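Local coordinates for protein response regulator aspartate phosphatase I (Bacillus subtilis subsp. subtilis, PDB 4I1A) that acts as a phosphatase that dephosphorylates the sporulation phosphotransferase Spo0F and activates transfer of the mobile element ICEBs1 by bringing about inactivation of its repressor, at residues Met111-Arg115 with Arg116-Ile120; Ser121-Ser124 with Ala125-Ala129; His221-Ala224 with Met225-Asn229; Ala243-His246 with Leu247-Leu251. All coordinates share one frame; numbering follows the deposited sequence.

Contact 1 (Met111-Arg115 with Arg116-Ile120); sequences MYEFR and RKELI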
loop_
_atom_site.group_PDB
_atom_site.type_symbol
_atom_site.label_atom_id
_atom_site.label_comp_id
_atom_site.label_asym_id
_atom_site.label_seq_id
_atom_site.Cartn_x
_atom_site.Cartn_y
_atom_site.Cartn_z
ATOM N N MET A 111 -18.402 -6.311 10.908
ATOM C CA MET A 111 -17.677 -5.052 10.941
ATOM C C MET A 111 -17.164 -4.799 12.348
ATOM O O MET A 111 -16.097 -4.217 12.546
ATOM C CB MET A 111 -18.614 -3.917 10.581
ATOM C CG MET A 111 -18.986 -3.824 9.127
ATOM S SD MET A 111 -20.209 -2.507 9.005
ATOM C CE MET A 111 -20.178 -2.156 7.256
ATOM N N TYR A 112 -17.966 -5.223 13.318
ATOM C CA TYR A 112 -17.645 -5.102 14.730
ATOM C C TYR A 112 -16.386 -5.893 15.059
ATOM O O TYR A 112 -15.429 -5.347 15.610
ATOM C CB TYR A 112 -18.835 -5.603 15.551
ATOM C CG TYR A 112 -18.571 -5.867 17.012
ATOM C CD1 TYR A 112 -18.319 -4.823 17.890
ATOM C CD2 TYR A 112 -18.620 -7.158 17.523
ATOM C CE1 TYR A 112 -18.098 -5.059 19.235
ATOM C CE2 TYR A 112 -18.400 -7.406 18.868
ATOM C CZ TYR A 112 -18.141 -6.351 19.719
ATOM O OH TYR A 112 -17.921 -6.580 21.061
ATOM N N GLU A 113 -16.384 -7.174 14.705
ATOM C CA GLU A 113 -15.236 -8.032 14.985
ATOM C C GLU A 113 -13.999 -7.620 14.195
ATOM O O GLU A 113 -12.871 -7.853 14.629
ATOM C CB GLU A 113 -15.568 -9.501 14.710
ATOM C CG GLU A 113 -16.677 -10.067 15.579
ATOM C CD GLU A 113 -16.232 -10.375 16.997
ATOM O OE1 GLU A 113 -16.525 -11.491 17.473
ATOM O OE2 GLU A 113 -15.605 -9.507 17.640
ATOM N N PHE A 114 -14.210 -7.016 13.031
ATOM C CA PHE A 114 -13.088 -6.550 12.237
ATOM C C PHE A 114 -12.414 -5.381 12.952
ATOM O O PHE A 114 -11.189 -5.251 12.936
ATOM C CB PHE A 114 -13.531 -6.148 10.827
ATOM C CG PHE A 114 -12.397 -5.702 9.950
ATOM C CD1 PHE A 114 -11.462 -6.615 9.481
ATOM C CD2 PHE A 114 -12.247 -4.367 9.615
ATOM C CE1 PHE A 114 -10.400 -6.207 8.681
ATOM C CE2 PHE A 114 -11.187 -3.950 8.815
ATOM C CZ PHE A 114 -10.264 -4.875 8.346
ATOM N N ARG A 115 -13.231 -4.544 13.588
ATOM C CA ARG A 115 -12.742 -3.412 14.366
ATOM C C ARG A 115 -11.786 -3.866 15.466
ATOM O O ARG A 115 -10.690 -3.322 15.612
ATOM C CB ARG A 115 -13.914 -2.627 14.965
ATOM C CG ARG A 115 -13.497 -1.491 15.882
ATOM C CD ARG A 115 -12.705 -0.431 15.132
ATOM N NE ARG A 115 -12.068 0.509 16.046
ATOM C CZ ARG A 115 -10.826 0.383 16.500
ATOM N NH1 ARG A 115 -10.077 -0.645 16.116
ATOM N NH2 ARG A 115 -10.327 1.286 17.335
ATOM N N ARG A 116 -12.193 -4.876 16.227
ATOM C CA ARG A 116 -11.332 -5.434 17.262
ATOM C C ARG A 116 -10.346 -6.435 16.670
ATOM O O ARG A 116 -9.623 -7.114 17.400
ATOM C CB ARG A 116 -12.162 -6.085 18.368
ATOM C CG ARG A 116 -13.626 -6.298 18.009
ATOM C CD ARG A 116 -14.446 -6.686 19.234
ATOM N NE ARG A 116 -13.982 -7.933 19.839
ATOM C CZ ARG A 116 -14.417 -8.411 21.003
ATOM N NH1 ARG A 116 -15.330 -7.743 21.699
ATOM N NH2 ARG A 116 -13.936 -9.553 21.476
ATOM N N LYS A 117 -10.336 -6.519 15.342
ATOM C CA LYS A 117 -9.378 -7.337 14.591
ATOM C C LYS A 117 -9.447 -8.831 14.899
ATOM O O LYS A 117 -8.462 -9.556 14.743
ATOM C CB LYS A 117 -7.951 -6.799 14.752
ATOM C CG LYS A 117 -7.744 -5.439 14.097
ATOM C CD LYS A 117 -7.897 -5.536 12.586
ATOM C CE LYS A 117 -8.117 -4.169 11.958
ATOM N NZ LYS A 117 -9.374 -3.533 12.446
ATOM N N GLU A 118 -10.617 -9.284 15.335
ATOM C CA GLU A 118 -10.893 -10.712 15.391
ATOM C C GLU A 118 -11.321 -11.168 13.994
ATOM O O GLU A 118 -12.511 -11.245 13.686
ATOM C CB GLU A 118 -11.975 -11.013 16.430
ATOM C CG GLU A 118 -11.549 -10.709 17.856
ATOM C CD GLU A 118 -10.325 -11.501 18.279
ATOM O OE1 GLU A 118 -9.280 -10.877 18.564
ATOM O OE2 GLU A 118 -10.412 -12.747 18.332
ATOM N N LEU A 119 -10.332 -11.458 13.154
ATOM C CA LEU A 119 -10.554 -11.672 11.726
ATOM C C LEU A 119 -11.383 -12.915 11.405
ATOM O O LEU A 119 -12.220 -12.895 10.489
ATOM C CB LEU A 119 -9.212 -11.723 10.994
ATOM C CG LEU A 119 -8.362 -10.473 11.232
ATOM C CD1 LEU A 119 -6.962 -10.626 10.646
ATOM C CD2 LEU A 119 -9.066 -9.241 10.669
ATOM N N ILE A 120 -11.136 -13.988 12.153
ATOM C CA ILE A 120 -11.878 -15.232 11.979
ATOM C C ILE A 120 -13.359 -14.996 12.268
ATOM O O ILE A 120 -14.220 -15.432 11.502
ATOM C CB ILE A 120 -11.289 -16.385 12.854
ATOM C CG1 ILE A 120 -10.600 -17.428 11.977
ATOM C CG2 ILE A 120 -12.365 -17.083 13.674
ATOM C CD1 ILE A 120 -9.585 -16.866 11.012
#
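R116, directly after helix 102-115, turns its side chain back along Y112 and E113, and the two residues after it, K117 and E118, complete a Schellman motif that closes the helix and leads into helix 119-129. The CD of R116 sits over one face of the Y112 ring, 4.0 Å from its centroid, a CH-pi contact displaced toward the rim. Farther out, R116 NH1 makes a weak, strongly bent hydrogen bond to Y112 OH. E113 runs alongside in the same direction. Its OE2 stands 3.2 Å from R116 NE but well out of the guanidinium plane, so this salt bridge rests on charge alone.

K117 takes the positive phi (61°) expected of the C-prime residue. Its N reaches F114 O only weakly, but its side chain, bent at chi2 and again at chi4, curls back over the helix end and brings NZ to 2.5 Å from the same F114 O. NZ also stands over one face of the F114 ring, 4.2 Å from the centroid and 17° off the normal, in a cation-pi contact. The ammonium thus bridges a terminal carbonyl and an aromatic face, while its weaker bond to R115 O is long.

E118, the N-cap of the next helix, supplies the other Schellman bond, E118 N to E113 O at 2.8 Å. Y151 and V152 of helix 139-155 also pack on F114. L119 then tucks its side chain in beside F114 from the second helix, with CD2 3.7 Å from CD1 of that ring.

Contact 2 (Ser121-Ser124 with Ala125-Ala129); sequences SAIS and AYRIA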
loop_
_atom_site.group_PDB
_atom_site.type_symbol
_atom_site.label_atom_id
_atom_site.label_comp_id
_atom_site.label_asym_id
_atom_site.label_seq_id
_atom_site.Cartn_x
_atom_site.Cartn_y
_atom_site.Cartn_z
ATOM N N SER A 121 -13.647 -14.267 13.346
ATOM C CA SER A 121 -15.026 -14.025 13.761
ATOM C C SER A 121 -15.744 -13.188 12.727
ATOM O O SER A 121 -16.890 -13.468 12.377
ATOM C CB SER A 121 -15.072 -13.323 15.116
ATOM O OG SER A 121 -14.246 -13.990 16.052
ATOM N N ALA A 122 -15.049 -12.168 12.232
ATOM C CA ALA A 122 -15.610 -11.246 11.251
ATOM C C ALA A 122 -16.054 -11.989 10.004
ATOM O O ALA A 122 -17.201 -11.873 9.577
ATOM C CB ALA A 122 -14.599 -10.152 10.895
ATOM N N ILE A 123 -15.140 -12.756 9.424
ATOM C CA ILE A 123 -15.452 -13.494 8.214
ATOM C C ILE A 123 -16.505 -14.566 8.496
ATOM O O ILE A 123 -17.357 -14.849 7.649
ATOM C CB ILE A 123 -14.179 -14.078 7.547
ATOM C CG1 ILE A 123 -14.523 -14.696 6.195
ATOM C CG2 ILE A 123 -13.500 -15.083 8.445
ATOM C CD1 ILE A 123 -15.333 -13.760 5.311
ATOM N N SER A 124 -16.471 -15.130 9.702
ATOM C CA SER A 124 -17.476 -16.107 10.115
ATOM C C SER A 124 -18.865 -15.482 10.111
ATOM O O SER A 124 -19.818 -16.066 9.606
ATOM C CB SER A 124 -17.165 -16.644 11.512
ATOM O OG SER A 124 -15.921 -17.328 11.535
ATOM N N ALA A 125 -18.963 -14.286 10.678
ATOM C CA ALA A 125 -20.232 -13.576 10.769
ATOM C C ALA A 125 -20.711 -13.136 9.389
ATOM O O ALA A 125 -21.896 -13.236 9.066
ATOM C CB ALA A 125 -20.097 -12.383 11.698
ATOM N N TYR A 126 -19.777 -12.648 8.581
ATOM C CA TYR A 126 -20.057 -12.304 7.196
ATOM C C TYR A 126 -20.586 -13.509 6.410
ATOM O O TYR A 126 -21.454 -13.357 5.550
ATOM C CB TYR A 126 -18.790 -11.789 6.519
ATOM C CG TYR A 126 -18.365 -10.384 6.896
ATOM C CD1 TYR A 126 -19.294 -9.432 7.313
ATOM C CD2 TYR A 126 -17.029 -10.004 6.813
ATOM C CE1 TYR A 126 -18.898 -8.143 7.647
ATOM C CE2 TYR A 126 -16.626 -8.728 7.143
ATOM C CZ TYR A 126 -17.559 -7.799 7.559
ATOM O OH TYR A 126 -17.146 -6.526 7.886
ATOM N N ARG A 127 -20.060 -14.699 6.701
ATOM C CA ARG A 127 -20.432 -15.896 5.946
ATOM C C ARG A 127 -21.916 -16.231 6.092
ATOM O O ARG A 127 -22.537 -16.765 5.164
ATOM C CB ARG A 127 -19.565 -17.108 6.328
ATOM C CG ARG A 127 -18.173 -17.151 5.677
ATOM C CD ARG A 127 -17.592 -18.579 5.680
ATOM N NE ARG A 127 -16.131 -18.591 5.577
ATOM C CZ ARG A 127 -15.453 -18.447 4.441
ATOM N NH1 ARG A 127 -16.098 -18.275 3.295
ATOM N NH2 ARG A 127 -14.127 -18.466 4.451
ATOM N N ILE A 128 -22.490 -15.907 7.249
ATOM C CA ILE A 128 -23.912 -16.158 7.454
ATOM C C ILE A 128 -24.755 -14.966 7.018
ATOM O O ILE A 128 -25.879 -15.134 6.546
ATOM C CB ILE A 128 -24.239 -16.580 8.899
ATOM C CG1 ILE A 128 -23.931 -15.464 9.889
ATOM C CG2 ILE A 128 -23.457 -17.838 9.277
ATOM C CD1 ILE A 128 -23.984 -15.932 11.326
ATOM N N ALA A 129 -24.202 -13.764 7.163
ATOM C CA ALA A 129 -24.854 -12.561 6.665
ATOM C C ALA A 129 -25.079 -12.693 5.160
ATOM O O ALA A 129 -26.113 -12.279 4.633
ATOM C CB ALA A 129 -24.013 -11.344 6.972
#
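Y126 folds its side chain back over the turn that holds A122 and I123, four and three residues earlier in helix 119-129. CB starts 3.4 Å from A122 O and has the CD1 of I123 at 4.2 Å, where the two side chains meet at about a right angle. With CG opposite the carbonyl carbon (chi1 -75°), the ring is directed toward the start of the helix, and CG and CD2 both settle near A122 O, CD2 at 3.3 Å. The carbonyl meets the ring obliquely and is already engaged by the backbone: Y126 N donates to it in a nearly straight bond of 168°. Farther along, CE2 only just meets the methyl of A122, 4.5 Å from CB, and OH carries the side chain to M111 on helix 102-115. F107 of that helix and V152 of helix 139-155 also touch the tyrosine, which is buried among them.

R127, one residue on, runs extended from CG to NE along the exposed side, where CG passes 3.1 Å from I123 O and the CG1 of I123 lies over one face of the guanidinium, 4.2 Å from NH2. I123, its CG1 swung round to the carbonyl side, thus serves both neighbours, CD1 against the tyrosine and CG1 against the arginine. S124 turns its OG to I120 O, one turn back. With Y126 on F107 and M111, and I128 on Y106, helix 119-129 returns antiparallel along helix 102-115 as a helical hairpin, consistent with the paired helices of the tetratricopeptide part of Rap proteins.

Contact 3 (His221-Ala224 with Met225-Asn229); sequences HLIA and MSHMN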
loop_
_atom_site.group_PDB
_atom_site.type_symbol
_atom_site.label_atom_id
_atom_site.label_comp_id
_atom_site.label_asym_id
_atom_site.label_seq_id
_atom_site.Cartn_x
_atom_site.Cartn_y
_atom_site.Cartn_z
ATOM N N HIS A 221 -8.809 14.267 -2.315
ATOM C CA HIS A 221 -7.979 13.272 -1.654
ATOM C C HIS A 221 -7.837 11.993 -2.481
ATOM O O HIS A 221 -6.777 11.358 -2.477
ATOM C CB HIS A 221 -8.504 12.943 -0.258
ATOM C CG HIS A 221 -7.525 12.182 0.572
ATOM N ND1 HIS A 221 -7.758 10.892 1.015
ATOM C CD2 HIS A 221 -6.291 12.509 1.021
ATOM C CE1 HIS A 221 -6.719 10.474 1.706
ATOM N NE2 HIS A 221 -5.811 11.434 1.727
ATOM N N LEU A 222 -8.904 11.620 -3.184
ATOM C CA LEU A 222 -8.863 10.457 -4.062
ATOM C C LEU A 222 -7.980 10.702 -5.284
ATOM O O LEU A 222 -7.405 9.763 -5.837
ATOM C CB LEU A 222 -10.270 10.056 -4.477
ATOM C CG LEU A 222 -11.075 9.433 -3.337
ATOM C CD1 LEU A 222 -12.385 8.863 -3.841
ATOM C CD2 LEU A 222 -10.249 8.367 -2.636
ATOM N N ILE A 223 -7.865 11.963 -5.695
ATOM C CA ILE A 223 -6.979 12.330 -6.794
ATOM C C ILE A 223 -5.524 12.120 -6.376
ATOM O O ILE A 223 -4.726 11.520 -7.106
ATOM C CB ILE A 223 -7.195 13.799 -7.227
ATOM C CG1 ILE A 223 -8.489 13.932 -8.030
ATOM C CG2 ILE A 223 -6.016 14.313 -8.047
ATOM C CD1 ILE A 223 -8.851 15.390 -8.419
ATOM N N ALA A 224 -5.185 12.598 -5.184
ATOM C CA ALA A 224 -3.836 12.407 -4.657
ATOM C C ALA A 224 -3.553 10.941 -4.374
ATOM O O ALA A 224 -2.438 10.466 -4.578
ATOM C CB ALA A 224 -3.631 13.230 -3.406
ATOM N N MET A 225 -4.558 10.221 -3.894
ATOM C CA MET A 225 -4.362 8.805 -3.606
ATOM C C MET A 225 -4.094 8.013 -4.882
ATOM O O MET A 225 -3.215 7.157 -4.909
ATOM C CB MET A 225 -5.535 8.232 -2.811
ATOM C CG MET A 225 -5.511 8.619 -1.345
ATOM S SD MET A 225 -6.739 7.734 -0.366
ATOM C CE MET A 225 -6.061 6.075 -0.376
ATOM N N SER A 226 -4.822 8.333 -5.946
ATOM C CA SER A 226 -4.577 7.710 -7.241
ATOM C C SER A 226 -3.182 8.047 -7.764
ATOM O O SER A 226 -2.436 7.157 -8.166
ATOM C CB SER A 226 -5.625 8.144 -8.262
ATOM O OG SER A 226 -6.921 7.778 -7.845
ATOM N N HIS A 227 -2.839 9.330 -7.771
ATOM C CA HIS A 227 -1.499 9.753 -8.187
ATOM C C HIS A 227 -0.408 8.988 -7.448
ATOM O O HIS A 227 0.513 8.453 -8.062
ATOM C CB HIS A 227 -1.307 11.254 -7.967
ATOM C CG HIS A 227 -1.920 12.110 -9.033
ATOM N ND1 HIS A 227 -1.803 11.820 -10.376
ATOM C CD2 HIS A 227 -2.643 13.247 -8.955
ATOM C CE1 HIS A 227 -2.435 12.739 -11.077
ATOM N NE2 HIS A 227 -2.957 13.623 -10.238
ATOM N N MET A 228 -0.524 8.931 -6.125
ATOM C CA MET A 228 0.459 8.242 -5.300
ATOM C C MET A 228 0.588 6.774 -5.711
ATOM O O MET A 228 1.690 6.264 -5.923
ATOM C CB MET A 228 0.081 8.353 -3.818
ATOM C CG MET A 228 1.108 7.747 -2.848
ATOM S SD MET A 228 0.504 7.644 -1.141
ATOM C CE MET A 228 -0.781 6.416 -1.284
ATOM N N ASN A 229 -0.545 6.097 -5.829
ATOM C CA ASN A 229 -0.535 4.678 -6.151
ATOM C C ASN A 229 -0.063 4.410 -7.579
ATOM O O ASN A 229 0.624 3.421 -7.837
ATOM C CB ASN A 229 -1.910 4.086 -5.907
ATOM C CG ASN A 229 -2.186 3.876 -4.444
ATOM O OD1 ASN A 229 -1.345 3.341 -3.724
ATOM N ND2 ASN A 229 -3.365 4.296 -3.989
#
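H221 presents one face of its imidazole to M225, whose CG stands over it 4.1 Å from the centroid, a CH-pi contact offset toward the rim, while SD approaches obliquely and comes 3.4 Å from CE1. The ring of H259 meets the same histidine. The H227 ring has I223 O lying obliquely to it, and its CD2 is 3.7 Å from CG2 of I223, the two side chains running side by side in the same direction. Both pairs line helix 220-236, which carries the start of the predicted fourth tetratricopeptide repeat.

The histidine reaches M225 because its CG lies across from the backbone N (chi1 -167°), swung toward the following turn, while M225 holds its CG anti to the carbonyl carbon (chi1 -77°), which lays CG over the ring. With alanine in place of H221 the imidazole face is gone from CG and SD of M225, which would probably leave the thioether less firmly held on that side. H227, by contrast, turns its ring to H246 of helix 240-257, in a probable ND1 to ND1 hydrogen bond.

On another side of the helix, S226 and M225 both pack on F188 of helix 180-196. Here L222 O accepts two bonds from one residue, its donors coming from opposite faces of the carbonyl plane: S226 N at 3.0 Å, and S226 OG at 2.9 Å, which returns the hydroxyl to the main chain of the preceding turn.

Contact 4 (Ala243-His246 with Leu247-Leu251); sequences ASQH and LILAL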
loop_
_atom_site.group_PDB
_atom_site.type_symbol
_atom_site.label_atom_id
_atom_site.label_comp_id
_atom_site.label_asym_id
_atom_site.label_seq_id
_atom_site.Cartn_x
_atom_site.Cartn_y
_atom_site.Cartn_z
ATOM N N ALA A 243 6.789 7.912 -12.680
ATOM C CA ALA A 243 6.595 7.727 -11.241
ATOM C C ALA A 243 6.720 9.057 -10.517
ATOM O O ALA A 243 5.850 9.436 -9.740
ATOM C CB ALA A 243 7.601 6.707 -10.677
ATOM N N SER A 244 7.786 9.785 -10.815
ATOM C CA SER A 244 8.016 11.077 -10.190
ATOM C C SER A 244 6.957 12.138 -10.510
ATOM O O SER A 244 6.563 12.903 -9.629
ATOM C CB SER A 244 9.413 11.588 -10.533
ATOM O OG SER A 244 10.381 10.902 -9.766
ATOM N N GLN A 245 6.506 12.197 -11.759
ATOM C CA GLN A 245 5.526 13.212 -12.144
ATOM C C GLN A 245 4.191 12.976 -11.436
ATOM O O GLN A 245 3.541 13.925 -10.998
ATOM C CB GLN A 245 5.349 13.289 -13.665
ATOM C CG GLN A 245 4.359 14.369 -14.129
ATOM C CD GLN A 245 4.721 15.789 -13.670
ATOM O OE1 GLN A 245 5.851 16.253 -13.853
ATOM N NE2 GLN A 245 3.750 16.484 -13.081
ATOM N N HIS A 246 3.800 11.712 -11.291
ATOM C CA HIS A 246 2.587 11.401 -10.542
ATOM C C HIS A 246 2.757 11.634 -9.038
ATOM O O HIS A 246 1.816 12.041 -8.352
ATOM C CB HIS A 246 2.116 9.974 -10.827
ATOM C CG HIS A 246 1.389 9.831 -12.126
ATOM N ND1 HIS A 246 0.046 10.131 -12.261
ATOM C CD2 HIS A 246 1.805 9.432 -13.350
ATOM C CE1 HIS A 246 -0.326 9.919 -13.509
ATOM N NE2 HIS A 246 0.722 9.495 -14.195
ATOM N N LEU A 247 3.961 11.388 -8.535
ATOM C CA LEU A 247 4.242 11.526 -7.108
ATOM C C LEU A 247 4.269 12.977 -6.625
ATOM O O LEU A 247 3.822 13.256 -5.515
ATOM C CB LEU A 247 5.540 10.798 -6.727
ATOM C CG LEU A 247 5.460 9.261 -6.683
ATOM C CD1 LEU A 247 6.856 8.651 -6.738
ATOM C CD2 LEU A 247 4.714 8.764 -5.448
ATOM N N ILE A 248 4.783 13.897 -7.441
ATOM C CA ILE A 248 4.765 15.302 -7.055
ATOM C C ILE A 248 3.356 15.885 -7.130
ATOM O O ILE A 248 3.025 16.800 -6.381
ATOM C CB ILE A 248 5.728 16.197 -7.883
ATOM C CG1 ILE A 248 5.344 16.207 -9.361
ATOM C CG2 ILE A 248 7.166 15.761 -7.694
ATOM C CD1 ILE A 248 5.755 17.482 -10.068
ATOM N N LEU A 249 2.535 15.368 -8.041
ATOM C CA LEU A 249 1.151 15.807 -8.139
ATOM C C LEU A 249 0.423 15.407 -6.863
ATOM O O LEU A 249 -0.379 16.174 -6.323
ATOM C CB LEU A 249 0.463 15.201 -9.364
ATOM C CG LEU A 249 0.863 15.785 -10.723
ATOM C CD1 LEU A 249 0.057 15.169 -11.875
ATOM C CD2 LEU A 249 0.721 17.304 -10.725
ATOM N N ALA A 250 0.730 14.209 -6.376
ATOM C CA ALA A 250 0.189 13.737 -5.110
ATOM C C ALA A 250 0.707 14.608 -3.979
ATOM O O ALA A 250 -0.039 15.009 -3.087
ATOM C CB ALA A 250 0.577 12.289 -4.877
ATOM N N LEU A 251 1.999 14.901 -4.042
ATOM C CA LEU A 251 2.687 15.699 -3.042
ATOM C C LEU A 251 2.072 17.085 -2.877
ATOM O O LEU A 251 1.934 17.564 -1.756
ATOM C CB LEU A 251 4.163 15.829 -3.428
ATOM C CG LEU A 251 5.135 16.338 -2.366
ATOM C CD1 LEU A 251 5.102 15.399 -1.176
ATOM C CD2 LEU A 251 6.557 16.463 -2.936
#
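L247 N and I248 N donate to A243 O and S244 O, each at 3.0 Å, and A250 N follows to H246 O at 3.1 Å. Between them the run slackens, for L249 N reaches Q245 O only weakly, at 3.4 Å. Beyond the backbone, S244 OG bonds to OE2 of E273 on helix 261-275, tying the two helices by a side-chain link.

Around Q245 the packing takes over. Its CG lies on the far side from the backbone N and the chain kinks at chi2 (58°), so the amide folds over the next turn, across I248 and L249. NE2 rests 3.8 Å from I248 CD1 and equally far from L249 CG: apolar branches border the amide here. This is an outward side of helix 240-257, which belongs to the predicted fourth tetratricopeptide repeat.

I248 holds CG1 in the crowded position between N and carbonyl carbon (chi1 62°), which places it 3.3 Å from Q245 O and sends CD1 up to the amide. Y285 of helix 279-295 also touches this isoleucine. Cut back to alanine, I248 loses CG1, CG2 and CD1, which would probably open a gap beneath the glutamine amide and leave Y285 with less to pack on. On the buried side, L247 lays its branch back over the preceding turn, with CG 3.1 Å from A243 O and CD1 4.5 Å from A243 CB.

The four contacts form two pairs, each of which joins neighbouring helices. Contacts 1 and 2 share helix 119-129, their centres 10 Å apart: the turn closed in contact 1 delivers the helix that contact 2 continues, and E113 and F114 pack against S121 and A122. Contacts 3 and 4, with centres 9 Å apart, lie on consecutive helices of the tetratricopeptide region. There the 3.1 Å between H227 ND1 and H246 ND1 ties the two contacts together, and the methyl of A250 packs against A224 O. The pairs are well separated: contacts 2 and 4, on opposite sides of the chain's centre, have centres about 39 Å apart.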